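Local coordinates for protein cyanuric acid amidohydrolase (Azorhizobium caulinodans, PDB 4NQ3) that hydrolytically opens the s-triazine ring of cyanuric acid, giving carboxybiuret, which decarboxylates to biuret in the breakdown of atrazine and melamine, at residues 276-284 against 321-330. Numbering follows the deposited sequence.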
ATOM      1  N   ALA A 276      -4.370  18.955  29.703  1.00 66.91           N
ATOM      2  CA  ALA A 276      -3.952  17.790  28.939  1.00 62.50           C
ATOM      3  C   ALA A 276      -3.196  16.791  29.815  1.00 67.12           C
ATOM      4  O   ALA A 276      -2.338  17.163  30.627  1.00 76.73           O
ATOM      5  CB  ALA A 276      -3.098  18.217  27.744  1.00 61.80           C
ATOM      6  N   GLY A 277      -3.529  15.517  29.651  1.00 62.24           N
ATOM      7  CA  GLY A 277      -2.879  14.462  30.398  1.00 63.15           C
ATOM      8  C   GLY A 277      -3.315  13.118  29.861  1.00 62.51           C
ATOM      9  O   GLY A 277      -4.207  13.046  29.007  1.00 56.16           O
ATOM     10  N   GLU A 278      -2.687  12.054  30.359  1.00 63.40           N
ATOM     11  CA  GLU A 278      -2.989  10.706  29.906  1.00 61.05           C
ATOM     12  C   GLU A 278      -4.490  10.474  29.980  1.00 52.28           C
ATOM     13  O   GLU A 278      -5.066   9.818  29.125  1.00 62.45           O
ATOM     14  CB  GLU A 278      -2.220   9.673  30.745  1.00 73.48           C
ATOM     15  CG  GLU A 278      -2.104   8.276  30.116  1.00 81.92           C
ATOM     16  CD  GLU A 278      -3.199   7.315  30.558  1.00 88.49           C
ATOM     17  OE1 GLU A 278      -3.986   7.667  31.466  1.00 92.86           O
ATOM     18  OE2 GLU A 278      -3.281   6.205  29.988  1.00 91.60           O
ATOM     19  N   ALA A 279      -5.139  11.102  30.946  1.00 47.55           N
ATOM     20  CA  ALA A 279      -6.559  10.865  31.177  1.00 44.28           C
ATOM     21  C   ALA A 279      -7.482  11.566  30.183  1.00 48.62           C
ATOM     22  O   ALA A 279      -8.645  11.197  30.067  1.00 52.77           O
ATOM     23  CB  ALA A 279      -6.924  11.268  32.581  1.00 45.77           C
ATOM     24  N   THR A 280      -6.999  12.588  29.486  1.00 48.25           N
ATOM     25  CA  THR A 280      -7.860  13.289  28.525  1.00 43.67           C
ATOM     26  C   THR A 280      -8.377  12.326  27.441  1.00 41.71           C
ATOM     27  O   THR A 280      -7.620  11.541  26.869  1.00 45.97           O
ATOM     28  CB  THR A 280      -7.121  14.444  27.829  1.00 40.20           C
ATOM     29  OG1 THR A 280      -6.412  15.231  28.797  1.00 43.92           O
ATOM     30  CG2 THR A 280      -8.104  15.312  27.074  1.00 37.18           C
ATOM     31  N   ILE A 281      -9.675  12.360  27.187  1.00 39.03           N
ATOM     32  CA  ILE A 281     -10.259  11.565  26.122  1.00 34.80           C
ATOM     33  C   ILE A 281     -10.531  12.455  24.917  1.00 35.95           C
ATOM     34  O   ILE A 281     -11.212  13.481  25.055  1.00 41.04           O
ATOM     35  CB  ILE A 281     -11.566  10.936  26.574  1.00 32.22           C
ATOM     36  CG1 ILE A 281     -11.312   9.924  27.679  1.00 25.05           C
ATOM     37  CG2 ILE A 281     -12.305  10.325  25.386  1.00 30.78           C
ATOM     38  CD1 ILE A 281     -12.576   9.370  28.216  1.00 24.36           C
ATOM     39  N   VAL A 282     -10.041  12.070  23.741  1.00 30.70           N
ATOM     40  CA  VAL A 282     -10.217  12.903  22.549  1.00 29.13           C
ATOM     41  C   VAL A 282     -10.903  12.148  21.424  1.00 31.01           C
ATOM     42  O   VAL A 282     -10.500  11.040  21.091  1.00 39.29           O
ATOM     43  CB  VAL A 282      -8.867  13.437  22.027  1.00 32.25           C
ATOM     44  CG1 VAL A 282      -9.098  14.463  20.937  1.00 25.25           C
ATOM     45  CG2 VAL A 282      -8.054  14.042  23.172  1.00 27.22           C
ATOM     46  N   LEU A 283     -11.950  12.734  20.849  1.00 28.25           N
ATOM     47  CA  LEU A 283     -12.594  12.167  19.655  1.00 25.27           C
ATOM     48  C   LEU A 283     -12.536  13.211  18.544  1.00 27.69           C
ATOM     49  O   LEU A 283     -13.022  14.329  18.726  1.00 38.38           O
ATOM     50  CB  LEU A 283     -14.043  11.792  19.942  1.00 24.40           C
ATOM     51  CG  LEU A 283     -14.263  11.161  21.313  1.00 28.63           C
ATOM     52  CD1 LEU A 283     -15.729  11.162  21.662  1.00 35.37           C
ATOM     53  CD2 LEU A 283     -13.745   9.762  21.313  1.00 32.05           C
ATOM     54  N   ALA A 284     -11.946  12.885  17.402  1.00 24.93           N
ATOM     55  CA  ALA A 284     -11.794  13.905  16.374  1.00 27.31           C
ATOM     56  C   ALA A 284     -12.006  13.357  14.974  1.00 32.63           C
ATOM     57  O   ALA A 284     -11.739  12.188  14.726  1.00 39.11           O
ATOM     58  CB  ALA A 284     -10.445  14.535  16.482  1.00 23.48           C
ATOM     59  N   LEU A 321      -2.921  16.359  17.301  1.00 38.40           N
ATOM     60  CA  LEU A 321      -3.625  16.265  18.587  1.00 39.19           C
ATOM     61  C   LEU A 321      -2.776  15.600  19.690  1.00 42.76           C
ATOM     62  O   LEU A 321      -2.768  16.041  20.845  1.00 36.39           O
ATOM     63  CB  LEU A 321      -4.935  15.502  18.405  1.00 25.98           C
ATOM     64  CG  LEU A 321      -5.964  16.208  17.531  1.00 26.02           C
ATOM     65  CD1 LEU A 321      -7.210  15.383  17.377  1.00 25.22           C
ATOM     66  CD2 LEU A 321      -6.311  17.540  18.106  1.00 26.95           C
ATOM     67  N   ALA A 322      -2.091  14.519  19.329  1.00 40.05           N
ATOM     68  CA  ALA A 322      -1.220  13.814  20.258  1.00 39.67           C
ATOM     69  C   ALA A 322      -0.123  14.731  20.777  1.00 43.35           C
ATOM     70  O   ALA A 322       0.276  14.650  21.938  1.00 47.60           O
ATOM     71  CB  ALA A 322      -0.610  12.599  19.586  1.00 40.31           C
ATOM     72  N   GLY A 323       0.347  15.623  19.917  1.00 43.75           N
ATOM     73  CA  GLY A 323       1.348  16.597  20.312  1.00 49.74           C
ATOM     74  C   GLY A 323       0.840  17.580  21.358  1.00 51.65           C
ATOM     75  O   GLY A 323       1.625  18.178  22.101  1.00 59.02           O
ATOM     76  N   VAL A 324      -0.476  17.741  21.420  1.00 45.92           N
ATOM     77  CA  VAL A 324      -1.085  18.704  22.321  1.00 40.76           C
ATOM     78  C   VAL A 324      -1.479  18.022  23.605  1.00 47.08           C
ATOM     79  O   VAL A 324      -1.307  18.554  24.703  1.00 56.50           O
ATOM     80  CB  VAL A 324      -2.340  19.364  21.697  1.00 44.13           C
ATOM     81  CG1 VAL A 324      -3.082  20.188  22.733  1.00 31.28           C
ATOM     82  CG2 VAL A 324      -1.956  20.219  20.478  1.00 44.42           C
ATOM     83  N   VAL A 325      -2.028  16.831  23.467  1.00 45.18           N
ATOM     84  CA  VAL A 325      -2.648  16.194  24.606  1.00 46.11           C
ATOM     85  C   VAL A 325      -1.648  15.243  25.280  1.00 45.24           C
ATOM     86  O   VAL A 325      -1.882  14.771  26.384  1.00 50.24           O
ATOM     87  CB  VAL A 325      -3.955  15.478  24.167  1.00 37.27           C
ATOM     88  CG1 VAL A 325      -3.639  14.292  23.300  1.00 39.06           C
ATOM     89  CG2 VAL A 325      -4.771  15.059  25.355  1.00 38.88           C
ATOM     90  N   GLY A 326      -0.507  15.000  24.641  1.00 40.81           N
ATOM     91  CA  GLY A 326       0.564  14.259  25.293  1.00 41.52           C
ATOM     92  C   GLY A 326       0.546  12.734  25.304  1.00 41.63           C
ATOM     93  O   GLY A 326       1.393  12.104  25.937  1.00 41.67           O
ATOM     94  N   HIS A 327      -0.418  12.130  24.619  1.00 43.68           N
ATOM     95  CA  HIS A 327      -0.466  10.675  24.495  1.00 35.35           C
ATOM     96  C   HIS A 327      -1.109  10.258  23.195  1.00 33.39           C
ATOM     97  O   HIS A 327      -1.615  11.093  22.454  1.00 32.66           O
ATOM     98  CB  HIS A 327      -1.209  10.054  25.663  1.00 33.02           C
ATOM     99  CG  HIS A 327      -2.676  10.332  25.671  1.00 35.81           C
ATOM    100  ND1 HIS A 327      -3.606   9.428  25.202  1.00 37.82           N
ATOM    101  CD2 HIS A 327      -3.379  11.397  26.128  1.00 40.18           C
ATOM    102  CE1 HIS A 327      -4.821   9.930  25.359  1.00 39.66           C
ATOM    103  NE2 HIS A 327      -4.710  11.124  25.919  1.00 41.55           N
ATOM    104  N   THR A 328      -1.064   8.967  22.901  1.00 35.47           N
ATOM    105  CA  THR A 328      -1.475   8.505  21.587  1.00 31.66           C
ATOM    106  C   THR A 328      -2.721   7.646  21.611  1.00 33.15           C
ATOM    107  O   THR A 328      -3.126   7.120  20.581  1.00 35.42           O
ATOM    108  CB  THR A 328      -0.371   7.724  20.927  1.00 29.37           C
ATOM    109  OG1 THR A 328      -0.042   6.621  21.771  1.00 27.12           O
ATOM    110  CG2 THR A 328       0.847   8.621  20.726  1.00 27.44           C
ATOM    111  N   GLU A 329      -3.334   7.497  22.777  1.00 32.81           N
ATOM    112  CA  GLU A 329      -4.552   6.698  22.867  1.00 30.67           C
ATOM    113  C   GLU A 329      -5.755   7.602  22.577  1.00 24.49           C
ATOM    114  O   GLU A 329      -6.578   7.840  23.445  1.00 27.50           O
ATOM    115  CB  GLU A 329      -4.685   6.040  24.248  1.00 30.53           C
ATOM    116  CG  GLU A 329      -5.126   4.576  24.259  1.00 31.21           C
ATOM    117  CD  GLU A 329      -4.921   3.929  25.630  1.00 44.17           C
ATOM    118  OE1 GLU A 329      -5.453   4.478  26.618  1.00 50.81           O
ATOM    119  OE2 GLU A 329      -4.206   2.898  25.738  1.00 48.53           O
ATOM    120  N   ILE A 330      -5.817   8.143  21.365  1.00 26.49           N
ATOM    121  CA  ILE A 330      -6.913   9.028  20.957  1.00 28.64           C
ATOM    122  C   ILE A 330      -7.737   8.461  19.791  1.00 29.40           C
ATOM    123  O   ILE A 330      -7.222   7.730  18.945  1.00 36.28           O
ATOM    124  CB  ILE A 330      -6.374  10.423  20.577  1.00 27.81           C
ATOM    125  CG1 ILE A 330      -5.385  10.312  19.442  1.00 25.69           C
ATOM    126  CG2 ILE A 330      -5.582  11.029  21.711  1.00 25.13           C
ATOM    127  CD1 ILE A 330      -4.546  11.540  19.361  1.00 29.22           C
TER
HETATM  128  O   HOH W   1      -5.730   4.584  29.964  1.00 49.23           O
HETATM  129  O   HOH W   2      -8.816   9.019  24.082  1.00 29.08           O
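The imidazole of His-327 carries the carbonyl oxygen of Glu-278 over one face, offset toward the rim, while Thr-280 O comes to the edge at NE2, near the plane, and Glu-329 CB lies in plane on the ND1/CE1 part of the rim. This contact closes a beta-alpha-beta crossover: helix segment 321-325 runs nearly antiparallel to strand segment 281-284 (158°), and the chain leads on into strand 331-334, which pairs parallel to strand 281-286 in the sheet of the third repeating unit. NE2 of His-327 donates to Thr-280 O at 3.1 Å, a bent bond (138° at the hydrogen), with the oxygen tilted 16° out of the ring plane. ND1 accepts from Glu-329 N; the two bonds, one at each ring nitrogen, would limit its rotation. With an alanine here, Thr-280 O would probably lose its imidazole donor and Glu-329 N its acceptor, leaving the segment after the helix less firmly tied to the turn that leads into the strand. Beside this polar group, CG2 of Val-325, trans to the backbone N, packs 3.5 Å from Thr-280 CB and meets Val-282 CG2 tip to tip. Val-282 also lies alongside Ile-330, and its CG1 meets Leu-321 CD1 at 4.1 Å. Toward the second subunit, a water donates to Glu-278 OE2 and, weakly, to Glu-329 OE1; their main partners are Lys-297 of the second subunit and Arg-8, respectively. Deeper along the strand, Leu-321 CD1 abuts Ala-284 CB at 3.5 Å.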